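Local coordinates for papain-like cysteine protease (Porcine reproductive and respiratory syndrome virus, PDB 3MTV), which acts as a papain-like cysteine protease of the viral replicase polyprotein, also acts as a metal-dependent nuclease, and probably helps suppress host interferon signalling, at residues 4-9 with 32-37; 48-53 with 155-160; 59-64 with 79-84; 134-139 with 178-183; 147-152 with 170-175. All blocks are in the same frame, centred on the assembly; numbering follows the deposited sequence.

Contact 1: residues 4-9 with 32-37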
# COMPACT_ATOMS: atom_id res chain seq x y z
N TYR A 4 7.53 6.15 -2.11
CA TYR A 4 8.28 6.64 -3.29
C TYR A 4 7.84 5.94 -4.53
O TYR A 4 7.54 4.79 -4.44
CB TYR A 4 9.74 6.29 -3.11
CG TYR A 4 10.36 6.82 -1.82
CD1 TYR A 4 10.41 6.04 -0.66
CD2 TYR A 4 10.91 8.10 -1.75
CE1 TYR A 4 10.98 6.52 0.53
CE2 TYR A 4 11.47 8.59 -0.54
CZ TYR A 4 11.54 7.79 0.57
OH TYR A 4 12.11 8.30 1.75
N ASP A 5 7.82 6.62 -5.66
CA ASP A 5 7.63 6.01 -6.94
C ASP A 5 8.92 5.29 -7.33
O ASP A 5 10.00 5.87 -7.23
CB ASP A 5 7.39 7.11 -7.96
CG ASP A 5 7.08 6.57 -9.37
OD1 ASP A 5 5.97 6.86 -9.98
OD2 ASP A 5 8.01 5.88 -9.85
N ILE A 6 8.83 4.05 -7.82
CA ILE A 6 10.01 3.22 -7.98
C ILE A 6 10.02 2.59 -9.32
O ILE A 6 10.80 1.66 -9.58
CB ILE A 6 10.03 2.06 -7.01
CG1 ILE A 6 8.82 1.13 -7.31
CG2 ILE A 6 10.03 2.53 -5.57
CD1 ILE A 6 8.81 -0.13 -6.33
N GLY A 7 9.14 3.07 -10.15
CA GLY A 7 9.14 2.71 -11.53
C GLY A 7 8.19 1.58 -11.83
O GLY A 7 7.57 1.04 -10.94
N ARG A 8 8.09 1.30 -13.12
CA ARG A 8 7.36 0.18 -13.71
C ARG A 8 6.08 -0.09 -12.93
O ARG A 8 5.74 -1.24 -12.62
CB ARG A 8 8.27 -1.07 -13.88
CG ARG A 8 8.84 -1.51 -12.56
CD ARG A 8 10.40 -1.36 -12.44
NE ARG A 8 10.79 -1.14 -11.01
CZ ARG A 8 11.80 -1.77 -10.39
NH1 ARG A 8 12.53 -2.66 -11.09
NH2 ARG A 8 12.06 -1.56 -9.08
N GLY A 9 5.36 0.99 -12.61
CA GLY A 9 3.98 0.79 -12.21
C GLY A 9 3.80 0.59 -10.71
O GLY A 9 2.72 0.60 -10.25
N GLU A 32 7.64 11.35 -5.01
CA GLU A 32 9.08 11.45 -5.08
C GLU A 32 9.77 10.16 -5.49
O GLU A 32 9.30 9.10 -5.14
CB GLU A 32 9.59 11.93 -3.73
CG GLU A 32 9.41 13.44 -3.59
CD GLU A 32 9.97 13.96 -2.24
OE1 GLU A 32 10.88 13.14 -1.68
OE2 GLU A 32 9.46 15.12 -1.80
N PRO A 33 10.86 10.25 -6.26
CA PRO A 33 11.33 8.92 -6.52
C PRO A 33 12.28 8.52 -5.48
O PRO A 33 12.55 9.25 -4.53
CB PRO A 33 12.03 9.04 -7.85
CG PRO A 33 11.45 10.16 -8.47
CD PRO A 33 11.22 11.12 -7.37
N VAL A 34 12.73 7.30 -5.68
CA VAL A 34 13.46 6.61 -4.70
C VAL A 34 14.85 7.15 -4.71
O VAL A 34 15.47 7.25 -5.77
CB VAL A 34 13.66 5.10 -5.06
CG1 VAL A 34 13.05 4.31 -4.05
CG2 VAL A 34 13.34 4.68 -6.58
N PRO A 35 15.31 7.48 -3.53
CA PRO A 35 16.53 8.01 -2.96
C PRO A 35 17.69 7.21 -3.37
O PRO A 35 18.72 7.47 -2.74
CB PRO A 35 16.32 7.81 -1.46
CG PRO A 35 14.92 8.04 -1.29
CD PRO A 35 14.19 7.69 -2.61
N LYS A 36 17.60 6.30 -4.34
CA LYS A 36 18.86 5.71 -4.90
C LYS A 36 19.79 4.94 -3.88
O LYS A 36 20.25 3.88 -4.19
CB LYS A 36 19.62 6.80 -5.65
CG LYS A 36 20.90 6.38 -6.40
CD LYS A 36 22.29 7.04 -5.89
CE LYS A 36 22.40 8.64 -5.89
NZ LYS A 36 23.40 9.35 -6.83
N GLU A 37 19.97 5.47 -2.69
CA GLU A 37 20.26 4.73 -1.47
C GLU A 37 19.28 3.60 -1.19
O GLU A 37 19.31 2.91 -0.13
CB GLU A 37 20.07 5.67 -0.25
CG GLU A 37 20.38 7.16 -0.41
CD GLU A 37 21.44 7.64 0.65
OE1 GLU A 37 21.18 7.31 1.85
OE2 GLU A 37 22.51 8.31 0.32
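Strand 3-7 and the irregular segment 32-37 are joined by a single beta bridge between D5 and P33, whose CA atoms lie 4.7 Å apart. The firm bond runs from D5 N to E32 O at 2.9 Å, the donor sitting above the carbonyl plane rather than on a lone pair. The return bond, V34 N to D5 O, is weak at 3.4 Å. The bridge uses the carbonyl before P33 and the amide after it, so a proline with no N-H costs it nothing; P33 CA-H also points at D5 O.

Y4 carries most of the side-chain packing. With CG anti to the carbonyl carbon (chi1 -56°), its ring crosses P35 at about a right angle, and P35 CD lies over one face, 3.4 Å from Y4 CD2. The compact, puckered proline ring offers its CD and CG methylenes to the aromatic ring. V34 packs beside it, CG1 meeting both Y4 CB and, at 3.8 Å, I6 CG2; a branched residue can serve two neighbours at once. D5 folds back in an Asx turn, OD2 taking G7 N at 3.0 Å, while OD1 forms a salt bridge with R24. Y4 and E32 also pack on E154 of the second subunit.

Strand 3-7 is an outermost strand, within this chain, of a four-stranded antiparallel sheet. V34 and I6 both touch M12 of the adjacent strand 10-15, and I6 rests on A42 of helix 39-48.

Contact 2: residues 48-53 with 155-160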
# COMPACT_ATOMS: atom_id res chain seq x y z
N SER A 48 11.06 -9.55 -6.28
CA SER A 48 10.83 -10.84 -5.70
C SER A 48 9.58 -11.12 -4.84
O SER A 48 9.13 -12.25 -4.68
CB SER A 48 12.14 -11.37 -5.12
OG SER A 48 12.71 -10.35 -4.42
N PHE A 49 8.92 -10.09 -4.33
CA PHE A 49 7.70 -10.34 -3.51
C PHE A 49 6.37 -9.95 -4.09
O PHE A 49 6.30 -9.42 -5.18
CB PHE A 49 7.84 -9.66 -2.21
CG PHE A 49 9.02 -10.07 -1.50
CD1 PHE A 49 10.21 -9.43 -1.69
CD2 PHE A 49 8.97 -11.16 -0.67
CE1 PHE A 49 11.35 -9.85 -1.02
CE2 PHE A 49 10.12 -11.56 0.03
CZ PHE A 49 11.30 -10.87 -0.15
N PRO A 50 5.28 -10.34 -3.42
CA PRO A 50 4.08 -9.81 -4.06
C PRO A 50 3.62 -8.50 -3.34
O PRO A 50 3.92 -8.31 -2.14
CB PRO A 50 3.09 -10.95 -3.80
CG PRO A 50 3.55 -11.53 -2.41
CD PRO A 50 5.00 -11.44 -2.43
N PRO A 51 2.78 -7.69 -4.00
CA PRO A 51 2.36 -6.39 -3.51
C PRO A 51 1.74 -6.56 -2.16
O PRO A 51 1.23 -7.56 -1.93
CB PRO A 51 1.30 -6.04 -4.46
CG PRO A 51 1.22 -7.09 -5.55
CD PRO A 51 1.78 -8.24 -4.93
N HIS A 52 1.95 -5.67 -1.22
CA HIS A 52 1.03 -5.48 -0.11
C HIS A 52 1.46 -6.36 0.92
O HIS A 52 0.84 -6.39 2.03
CB HIS A 52 -0.47 -5.77 -0.44
CG HIS A 52 -1.05 -5.03 -1.65
ND1 HIS A 52 -1.11 -3.64 -1.75
CD2 HIS A 52 -1.64 -5.50 -2.78
CE1 HIS A 52 -1.68 -3.32 -2.91
NE2 HIS A 52 -2.04 -4.43 -3.55
N HIS A 53 2.55 -7.08 0.63
CA HIS A 53 3.17 -7.67 1.80
C HIS A 53 4.37 -6.95 2.25
O HIS A 53 5.15 -6.51 1.43
CB HIS A 53 3.52 -9.13 1.68
CG HIS A 53 2.41 -10.00 1.18
ND1 HIS A 53 1.76 -9.77 -0.02
CD2 HIS A 53 1.86 -11.12 1.71
CE1 HIS A 53 0.87 -10.72 -0.20
NE2 HIS A 53 0.92 -11.54 0.82
N SER A 155 -3.14 -12.93 4.07
CA SER A 155 -2.61 -13.31 2.75
C SER A 155 -3.24 -14.59 2.28
O SER A 155 -3.67 -15.48 3.08
CB SER A 155 -1.11 -13.55 2.83
OG SER A 155 -0.54 -13.99 1.61
N TRP A 156 -3.22 -14.69 0.97
CA TRP A 156 -3.41 -15.97 0.34
C TRP A 156 -2.23 -16.94 0.24
O TRP A 156 -2.36 -17.96 -0.44
CB TRP A 156 -3.89 -15.83 -1.10
CG TRP A 156 -2.91 -15.36 -2.01
CD1 TRP A 156 -2.15 -16.09 -2.90
CD2 TRP A 156 -2.53 -14.02 -2.19
NE1 TRP A 156 -1.32 -15.27 -3.63
CE2 TRP A 156 -1.53 -13.99 -3.20
CE3 TRP A 156 -2.93 -12.82 -1.60
CZ2 TRP A 156 -0.97 -12.81 -3.62
CZ3 TRP A 156 -2.34 -11.65 -2.03
CH2 TRP A 156 -1.38 -11.65 -3.03
N ILE A 157 -1.10 -16.62 0.86
CA ILE A 157 0.08 -17.41 0.68
C ILE A 157 0.33 -18.07 1.96
O ILE A 157 0.75 -17.43 2.96
CB ILE A 157 1.26 -16.57 0.31
CG1 ILE A 157 1.18 -16.21 -1.14
CG2 ILE A 157 2.55 -17.28 0.50
CD1 ILE A 157 1.40 -14.77 -1.33
N ARG A 158 0.09 -19.38 1.90
CA ARG A 158 0.26 -20.30 3.02
C ARG A 158 1.25 -21.40 2.80
O ARG A 158 1.72 -21.72 1.66
CB ARG A 158 -1.05 -20.90 3.46
CG ARG A 158 -1.72 -19.92 4.26
CD ARG A 158 -3.19 -20.37 4.47
NE ARG A 158 -3.96 -19.51 5.40
CZ ARG A 158 -5.16 -19.78 5.98
NH1 ARG A 158 -5.87 -20.89 5.79
NH2 ARG A 158 -5.67 -18.90 6.79
N HIS A 159 1.53 -21.98 3.96
CA HIS A 159 2.53 -22.94 4.04
C HIS A 159 2.34 -23.82 5.27
O HIS A 159 1.85 -23.40 6.30
CB HIS A 159 3.83 -22.23 4.03
CG HIS A 159 5.00 -23.14 3.88
ND1 HIS A 159 5.79 -23.48 4.95
CD2 HIS A 159 5.52 -23.74 2.79
CE1 HIS A 159 6.74 -24.30 4.52
NE2 HIS A 159 6.61 -24.45 3.21
N LEU A 160 2.71 -25.07 5.19
CA LEU A 160 2.82 -25.68 6.48
C LEU A 160 4.15 -26.46 6.66
O LEU A 160 4.91 -26.68 5.71
CB LEU A 160 1.59 -26.47 6.77
CG LEU A 160 1.58 -27.37 5.53
CD1 LEU A 160 2.41 -28.58 5.86
CD2 LEU A 160 0.22 -27.86 5.13
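H53 NE2 and S155 OG lie 3.0 Å apart in a nearly straight hydrogen bond in which either may be the donor. OG meets the imidazole at its edge, in the ring plane. H53 CE1, at the same rim, approaches W156 CH2 to 3.7 Å, so the imidazole edge is turned toward the indole face in an offset edge-to-face pair, planes at 78°. I157 CD1 meets P50 CG tip to tip at 4.0 Å, two apolar ends suited to a buried place.

The second shell fixes both polar partners. H53 ND1 donates to P51 O at 3.0 Å, within the type II turn 50-53, which sets the ring's rotation. S155 OG also accepts from I157 N at 2.8 Å, an ST turn natural to a short hydroxyl side chain. W156 meets F31 of the second subunit edge-to-face.

Segment 48-53 links helix 39-48 to strand 54-56, while 155-160 runs into strand 158-162, which bears the probable active-site residue H159. I157 packs on F150 of the neighbouring strand 145-150.

Contact 3: residues 59-64 with 79-84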
# COMPACT_ATOMS: atom_id res chain seq x y z
N LYS A 59 16.24 -9.87 6.87
CA LYS A 59 16.00 -11.28 7.09
C LYS A 59 16.14 -12.18 5.86
O LYS A 59 16.04 -13.38 5.98
CB LYS A 59 14.66 -11.47 7.73
CG LYS A 59 14.60 -10.82 9.07
CD LYS A 59 16.01 -10.42 9.57
CE LYS A 59 15.81 -9.71 10.92
NZ LYS A 59 14.42 -10.06 11.48
N PHE A 60 16.38 -11.62 4.70
CA PHE A 60 16.42 -12.39 3.46
C PHE A 60 17.77 -12.29 2.79
O PHE A 60 18.49 -11.37 3.10
CB PHE A 60 15.44 -11.81 2.42
CG PHE A 60 13.98 -12.04 2.77
CD1 PHE A 60 13.37 -11.35 3.82
CD2 PHE A 60 13.22 -12.93 2.05
CE1 PHE A 60 12.04 -11.55 4.13
CE2 PHE A 60 11.92 -13.12 2.35
CZ PHE A 60 11.33 -12.43 3.38
N THR A 61 18.08 -13.14 1.80
CA THR A 61 19.39 -13.01 1.28
C THR A 61 19.32 -12.96 -0.26
O THR A 61 18.54 -13.64 -0.82
CB THR A 61 20.38 -14.01 2.07
OG1 THR A 61 20.23 -15.30 1.55
CG2 THR A 61 20.18 -14.11 3.78
N PHE A 62 20.04 -12.08 -0.93
CA PHE A 62 19.74 -11.77 -2.35
C PHE A 62 20.93 -12.22 -3.16
O PHE A 62 21.91 -12.58 -2.56
CB PHE A 62 19.33 -10.28 -2.51
CG PHE A 62 18.16 -9.91 -1.61
CD1 PHE A 62 18.37 -9.59 -0.24
CD2 PHE A 62 16.83 -10.04 -2.08
CE1 PHE A 62 17.26 -9.36 0.68
CE2 PHE A 62 15.75 -9.83 -1.19
CZ PHE A 62 15.97 -9.49 0.19
N ILE A 63 20.84 -12.31 -4.47
CA ILE A 63 21.87 -13.01 -5.25
C ILE A 63 21.72 -12.40 -6.62
O ILE A 63 20.91 -11.59 -6.81
CB ILE A 63 21.71 -14.63 -5.38
CG1 ILE A 63 20.74 -15.02 -6.53
CG2 ILE A 63 21.58 -15.39 -3.94
CD1 ILE A 63 20.88 -16.46 -7.23
N THR A 64 22.49 -12.74 -7.61
CA THR A 64 22.46 -11.72 -8.63
C THR A 64 21.13 -11.73 -9.44
O THR A 64 20.59 -12.78 -9.76
CB THR A 64 23.84 -11.69 -9.48
OG1 THR A 64 23.67 -12.23 -10.80
CG2 THR A 64 25.05 -12.41 -8.71
N CYS A 79 15.72 -13.42 -7.42
CA CYS A 79 17.06 -13.17 -6.82
C CYS A 79 17.00 -13.70 -5.43
O CYS A 79 17.65 -13.30 -4.41
CB CYS A 79 17.51 -11.70 -6.79
SG CYS A 79 16.39 -10.25 -6.72
N LEU A 80 16.14 -14.65 -5.36
CA LEU A 80 16.15 -15.29 -4.13
C LEU A 80 16.76 -16.65 -4.32
O LEU A 80 16.45 -17.39 -5.31
CB LEU A 80 14.74 -15.32 -3.62
CG LEU A 80 14.54 -14.20 -2.64
CD1 LEU A 80 13.20 -13.72 -2.95
CD2 LEU A 80 14.70 -14.68 -1.14
N PRO A 81 17.65 -16.95 -3.37
CA PRO A 81 18.13 -18.29 -3.13
C PRO A 81 16.88 -19.16 -2.98
O PRO A 81 16.15 -19.04 -1.95
CB PRO A 81 18.79 -18.21 -1.72
CG PRO A 81 18.35 -16.92 -1.13
CD PRO A 81 17.45 -16.20 -2.13
N ALA A 82 16.63 -20.05 -3.95
CA ALA A 82 15.62 -21.09 -3.63
C ALA A 82 15.76 -21.90 -2.30
O ALA A 82 14.73 -22.17 -1.73
CB ALA A 82 15.37 -21.92 -4.72
N ASP A 83 16.94 -22.24 -1.74
CA ASP A 83 16.90 -22.71 -0.32
C ASP A 83 15.76 -22.02 0.52
O ASP A 83 15.41 -22.50 1.61
CB ASP A 83 18.21 -22.45 0.49
CG ASP A 83 19.47 -22.57 -0.34
OD1 ASP A 83 19.78 -23.77 -0.70
OD2 ASP A 83 20.16 -21.49 -0.57
N THR A 84 15.29 -20.83 0.11
CA THR A 84 14.71 -19.83 1.12
C THR A 84 13.19 -19.43 1.04
O THR A 84 12.63 -18.83 1.91
CB THR A 84 15.62 -18.56 1.17
OG1 THR A 84 15.44 -17.80 -0.02
CG2 THR A 84 17.13 -18.94 1.16
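This is a partly buried packing contact between two loops: residues 59-64 connect strand 54-56 to strand 68-69, and the loop residues 79-84 lead from strand 77-78 toward helix 100-112. The segments come closest at I63 and C79, whose CA atoms are 5.1 Å apart. C79 O is the focus here, approached by the CA-H of F62 at 3.3 Å, from F62 CA to C79 O. The small side chain of C79 suits a place where the backbones run close, its CB lying near I63 O.

Further along, P81 turns its CD and CG toward T61, CD standing 3.1 Å from T61 O, while its CG faces T61 OG1. The two side chains cross at about a right angle. L80 starts away from 59-64 but bends back, placing CD2 in the plane of the F60 ring at its edge, 3.9 Å from F60 CD2. F60 in turn meets F49 edge-to-face, and L80 also touches V69 and S48, as suits large apolar residues on the buried side. T84 OG1 donates to P81 O beside the 3-10 segment 82-84.

Apolar packing and close backbone approach thus carry much of the contact, with a CA-H...O contact from F62 to C79 O.

Contact 4: residues 134-139 with 178-183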
# COMPACT_ATOMS: atom_id res chain seq x y z
N GLY A 134 -9.96 -40.53 2.68
CA GLY A 134 -10.44 -40.97 3.97
C GLY A 134 -9.77 -40.13 5.01
O GLY A 134 -9.83 -40.39 6.19
N LEU A 135 -9.07 -39.11 4.62
CA LEU A 135 -8.61 -38.32 5.70
C LEU A 135 -9.53 -37.17 5.94
O LEU A 135 -10.63 -36.98 5.29
CB LEU A 135 -7.20 -37.82 5.51
CG LEU A 135 -6.24 -38.91 5.03
CD1 LEU A 135 -5.16 -38.38 4.16
CD2 LEU A 135 -5.68 -39.65 6.21
N ARG A 136 -9.05 -36.47 6.95
CA ARG A 136 -9.69 -35.40 7.65
C ARG A 136 -8.66 -34.62 8.49
O ARG A 136 -7.76 -35.21 9.12
CB ARG A 136 -10.77 -35.96 8.57
CG ARG A 136 -10.59 -35.72 10.01
CD ARG A 136 -11.88 -36.06 10.72
NE ARG A 136 -11.80 -36.73 12.03
CZ ARG A 136 -12.77 -37.52 12.50
NH1 ARG A 136 -13.85 -37.73 11.76
NH2 ARG A 136 -12.66 -38.09 13.70
N ALA A 137 -8.75 -33.29 8.48
CA ALA A 137 -7.76 -32.47 9.23
C ALA A 137 -8.45 -31.65 10.22
O ALA A 137 -9.44 -30.97 9.90
CB ALA A 137 -6.98 -31.51 8.36
N VAL A 138 -7.88 -31.69 11.43
CA VAL A 138 -8.58 -31.14 12.58
C VAL A 138 -7.69 -30.26 13.32
O VAL A 138 -6.50 -30.55 13.57
CB VAL A 138 -9.01 -32.15 13.64
CG1 VAL A 138 -9.97 -31.45 14.61
CG2 VAL A 138 -9.60 -33.40 13.06
N THR A 139 -8.35 -29.20 13.72
CA THR A 139 -7.76 -28.10 14.32
C THR A 139 -7.41 -28.59 15.68
O THR A 139 -8.28 -28.96 16.43
CB THR A 139 -8.76 -27.04 14.34
OG1 THR A 139 -8.05 -25.86 14.68
CG2 THR A 139 -10.02 -27.44 15.32
N ARG A 178 -3.75 -31.40 13.17
CA ARG A 178 -3.43 -32.81 13.19
C ARG A 178 -4.13 -33.44 11.96
O ARG A 178 -5.21 -33.01 11.58
CB ARG A 178 -4.12 -33.44 14.43
CG ARG A 178 -3.84 -34.93 14.74
CD ARG A 178 -4.91 -35.58 15.64
NE ARG A 178 -5.53 -34.56 16.43
CZ ARG A 178 -6.78 -34.65 16.89
NH1 ARG A 178 -7.48 -35.73 16.64
NH2 ARG A 178 -7.32 -33.67 17.60
N VAL A 179 -3.64 -34.53 11.39
CA VAL A 179 -4.41 -35.20 10.36
C VAL A 179 -4.88 -36.60 10.74
O VAL A 179 -4.04 -37.38 11.10
CB VAL A 179 -3.48 -35.37 9.19
CG1 VAL A 179 -4.14 -36.12 8.05
CG2 VAL A 179 -3.05 -34.02 8.72
N GLU A 180 -6.15 -36.96 10.62
CA GLU A 180 -6.57 -38.28 11.07
C GLU A 180 -7.60 -38.95 10.16
O GLU A 180 -8.14 -38.33 9.27
CB GLU A 180 -7.08 -38.17 12.52
CG GLU A 180 -8.55 -37.67 12.65
CD GLU A 180 -8.99 -37.33 14.10
OE1 GLU A 180 -8.06 -37.36 14.96
OE2 GLU A 180 -10.22 -37.02 14.39
N PRO A 181 -7.84 -40.24 10.36
CA PRO A 181 -8.80 -40.87 9.49
C PRO A 181 -10.14 -40.33 9.81
O PRO A 181 -10.42 -40.11 11.00
CB PRO A 181 -8.70 -42.37 9.87
CG PRO A 181 -7.27 -42.61 10.43
CD PRO A 181 -7.01 -41.22 11.11
N ASN A 182 -10.94 -40.13 8.76
CA ASN A 182 -12.17 -39.37 8.84
C ASN A 182 -13.17 -40.44 8.92
O ASN A 182 -14.13 -40.42 8.14
CB ASN A 182 -12.44 -38.58 7.55
CG ASN A 182 -13.60 -37.63 7.73
OD1 ASN A 182 -13.87 -37.35 8.83
ND2 ASN A 182 -14.31 -37.21 6.68
N THR A 183 -13.00 -41.36 9.89
CA THR A 183 -13.68 -42.66 9.83
C THR A 183 -14.66 -42.93 11.00
O THR A 183 -15.38 -43.96 11.06
CB THR A 183 -12.61 -43.72 9.80
OG1 THR A 183 -13.12 -44.87 9.12
CG2 THR A 183 -11.99 -44.00 11.29
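The guanidinium of R136 has P181 O over the centre of one face, 3.7 Å above its plane, and E180 OE2 at its edge, in plane. R136 grips that single oxygen side-on with two nitrogens, NE at 2.9 Å and NH2 at 2.8 Å from E180 OE2. The NE bond uses the anti lone pair of OE2; NH2 meets it from above the carboxylate plane. The two planes are turned 53° apart, although the side chains lie side by side and point the same way. R136 NH1 turns to N182 OD1 at 3.0 Å, in the amide's carbonyl plane, and also reaches S184 O. Arginine suits the place because its flat guanidinium spreads N-H donors in several directions.

E180 OE1 takes R178 NH1, so one carboxylate joins two arginines. They would probably favour its ionised state, and it in turn offsets their like charges. R178 has further salt bridges to D140 and E191. V179 and A137 lie on the other face; L135 CD2 nears V179 CG1, and L135 also packs on L95 and L98.

Beneath the network runs an antiparallel ladder. V138 N to R178 O (3.0 Å) and R178 N to V138 O (2.9 Å) form a hydrogen-bonded pair, and E180 N bonds R136 O nearly along its C=O axis. G134, with positive phi, ends helix 124-131 in a Schellman motif, leading straight into this antiparallel sheet of the papain-like protease domain.

Contact 5: residues 147-152 with 170-175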
# COMPACT_ATOMS: atom_id res chain seq x y z
N ILE A 147 0.22 -24.46 10.49
CA ILE A 147 -0.20 -23.69 9.34
C ILE A 147 0.38 -22.30 9.36
O ILE A 147 0.32 -21.62 10.39
CB ILE A 147 -1.70 -23.54 9.31
CG1 ILE A 147 -2.39 -24.88 9.43
CG2 ILE A 147 -2.11 -23.05 7.96
CD1 ILE A 147 -2.00 -25.76 8.25
N GLN A 148 0.95 -21.87 8.24
CA GLN A 148 1.55 -20.52 8.14
C GLN A 148 1.20 -19.69 6.95
O GLN A 148 0.79 -20.17 5.88
CB GLN A 148 3.06 -20.55 8.17
CG GLN A 148 3.55 -21.52 9.17
CD GLN A 148 4.96 -21.33 9.43
OE1 GLN A 148 5.33 -20.95 10.55
NE2 GLN A 148 5.80 -21.58 8.40
N TYR A 149 1.41 -18.40 7.17
CA TYR A 149 1.13 -17.44 6.15
C TYR A 149 2.37 -16.67 6.04
O TYR A 149 3.25 -16.57 6.91
CB TYR A 149 0.00 -16.50 6.53
CG TYR A 149 0.24 -15.68 7.79
CD1 TYR A 149 -0.27 -16.11 8.98
CD2 TYR A 149 0.97 -14.48 7.77
CE1 TYR A 149 -0.09 -15.42 10.13
CE2 TYR A 149 1.17 -13.75 8.92
CZ TYR A 149 0.62 -14.24 10.12
OH TYR A 149 0.76 -13.63 11.34
N PHE A 150 2.44 -16.10 4.90
CA PHE A 150 3.55 -15.27 4.69
C PHE A 150 3.27 -13.83 4.95
O PHE A 150 2.49 -13.15 4.18
CB PHE A 150 3.75 -15.31 3.26
CG PHE A 150 4.87 -14.55 2.86
CD1 PHE A 150 6.12 -14.90 3.30
CD2 PHE A 150 4.74 -13.53 2.00
CE1 PHE A 150 7.21 -14.27 2.86
CE2 PHE A 150 5.84 -12.88 1.54
CZ PHE A 150 7.07 -13.24 2.00
N SER A 151 3.86 -13.32 6.03
CA SER A 151 3.91 -11.86 6.14
C SER A 151 2.71 -11.13 6.68
O SER A 151 2.97 -10.21 7.43
CB SER A 151 4.22 -11.23 4.78
OG SER A 151 4.07 -9.84 4.81
N VAL A 152 1.45 -11.49 6.30
CA VAL A 152 0.27 -10.89 6.93
C VAL A 152 -0.90 -11.86 7.01
O VAL A 152 -1.14 -12.53 5.99
CB VAL A 152 -0.26 -9.59 6.11
CG1 VAL A 152 0.81 -8.91 5.34
CG2 VAL A 152 -1.15 -9.96 5.05
N GLY A 170 9.90 -14.70 6.88
CA GLY A 170 8.62 -14.08 6.60
C GLY A 170 7.43 -15.00 6.79
O GLY A 170 6.31 -14.65 6.50
N PHE A 171 7.65 -16.21 7.27
CA PHE A 171 6.50 -16.98 7.63
C PHE A 171 6.22 -17.03 9.12
O PHE A 171 7.11 -17.04 10.02
CB PHE A 171 6.58 -18.38 7.08
CG PHE A 171 6.44 -18.45 5.61
CD1 PHE A 171 7.51 -18.31 4.81
CD2 PHE A 171 5.18 -18.69 5.01
CE1 PHE A 171 7.32 -18.40 3.35
CE2 PHE A 171 4.99 -18.74 3.61
CZ PHE A 171 6.05 -18.63 2.78
N GLU A 172 4.96 -17.17 9.36
CA GLU A 172 4.41 -16.75 10.58
C GLU A 172 3.30 -17.72 10.96
O GLU A 172 2.38 -17.98 10.22
CB GLU A 172 3.86 -15.39 10.27
CG GLU A 172 4.90 -14.52 9.55
CD GLU A 172 5.83 -13.80 10.58
OE1 GLU A 172 5.34 -13.91 11.75
OE2 GLU A 172 6.95 -13.17 10.25
N ASP A 173 3.45 -18.29 12.13
CA ASP A 173 2.63 -19.39 12.52
C ASP A 173 1.25 -18.84 12.62
O ASP A 173 0.98 -17.94 13.35
CB ASP A 173 3.04 -19.86 13.94
CG ASP A 173 4.35 -20.63 13.97
OD1 ASP A 173 4.47 -21.33 14.98
OD2 ASP A 173 5.27 -20.56 13.09
N LEU A 174 0.34 -19.47 11.95
CA LEU A 174 -1.06 -19.18 12.09
C LEU A 174 -1.80 -20.06 13.07
O LEU A 174 -2.29 -19.56 14.07
CB LEU A 174 -1.69 -19.49 10.78
CG LEU A 174 -2.80 -18.57 10.42
CD1 LEU A 174 -3.80 -19.34 9.67
CD2 LEU A 174 -3.44 -18.01 11.63
N LEU A 175 -2.01 -21.35 12.74
CA LEU A 175 -2.41 -22.39 13.76
C LEU A 175 -1.93 -23.78 13.59
O LEU A 175 -1.04 -24.08 12.70
CB LEU A 175 -3.89 -22.59 14.00
CG LEU A 175 -4.68 -22.54 12.70
CD1 LEU A 175 -4.97 -23.82 12.03
CD2 LEU A 175 -6.00 -21.87 12.95
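I147 O is gripped by two backbone donors, L174 N at 2.7 Å, in the carbonyl plane, and weakly L175 N. Both residues face I147, which makes this a classic beta bulge in the antiparallel pairing of strands 145-150 and 171-181. I147 N returns a nearly straight bond to L175 O at 2.6 Å. Beyond the bulge the ladder continues through Y149 N to E172 O, and S151 N makes a weak bond to G170 O.

Y149 takes the crowded rotamer (chi1 60°), which swings its ring across the neighbouring strand. E172 CB sits over one face in a CH-pi contact, 3.7 Å from the ring centroid, while L174 CG comes to the ring edge, 3.8 Å from Y149 CD1. A broad ring thus serves two strand neighbours. I147 and L175 lie side by side, apolar against apolar.

On the other side of the sheet F150 and F171 form an edge-to-face stack, the edge of F150 toward the face of F171, centroids 5.0 Å apart. F171 also meets the ring of H159, the probable catalytic histidine, so this pair backs the active-site region. G170 suits its place because its phi is positive and a CB would collide with F150. F150 stands with CG anti to its backbone N (chi1 -179°), and this puts CD1 over the centre of the F171 ring, 3.6 Å above its plane.

Overall arrangement
Contacts 2, 4 and 5 all reach the five-stranded antiparallel sheet of the protease domain. Contacts 4 and 5 share strand 171-181, with centres 22 Å apart. Contact 5 joins contact 2 through the neighbouring strand 158-162, their centres 9 Å apart, and together they lie beside the probable active site: F171 lies about 4 Å from H159 and about 8 Å from C90 between side chains, and I157 about 9 Å from C90. Contact 3 touches contact 2 through F49 against F60 and S48 against L80. Contact 1, about 49 Å from contact 4 between centres, belongs to the N-terminal sheet; like contact 2, it meets the second subunit.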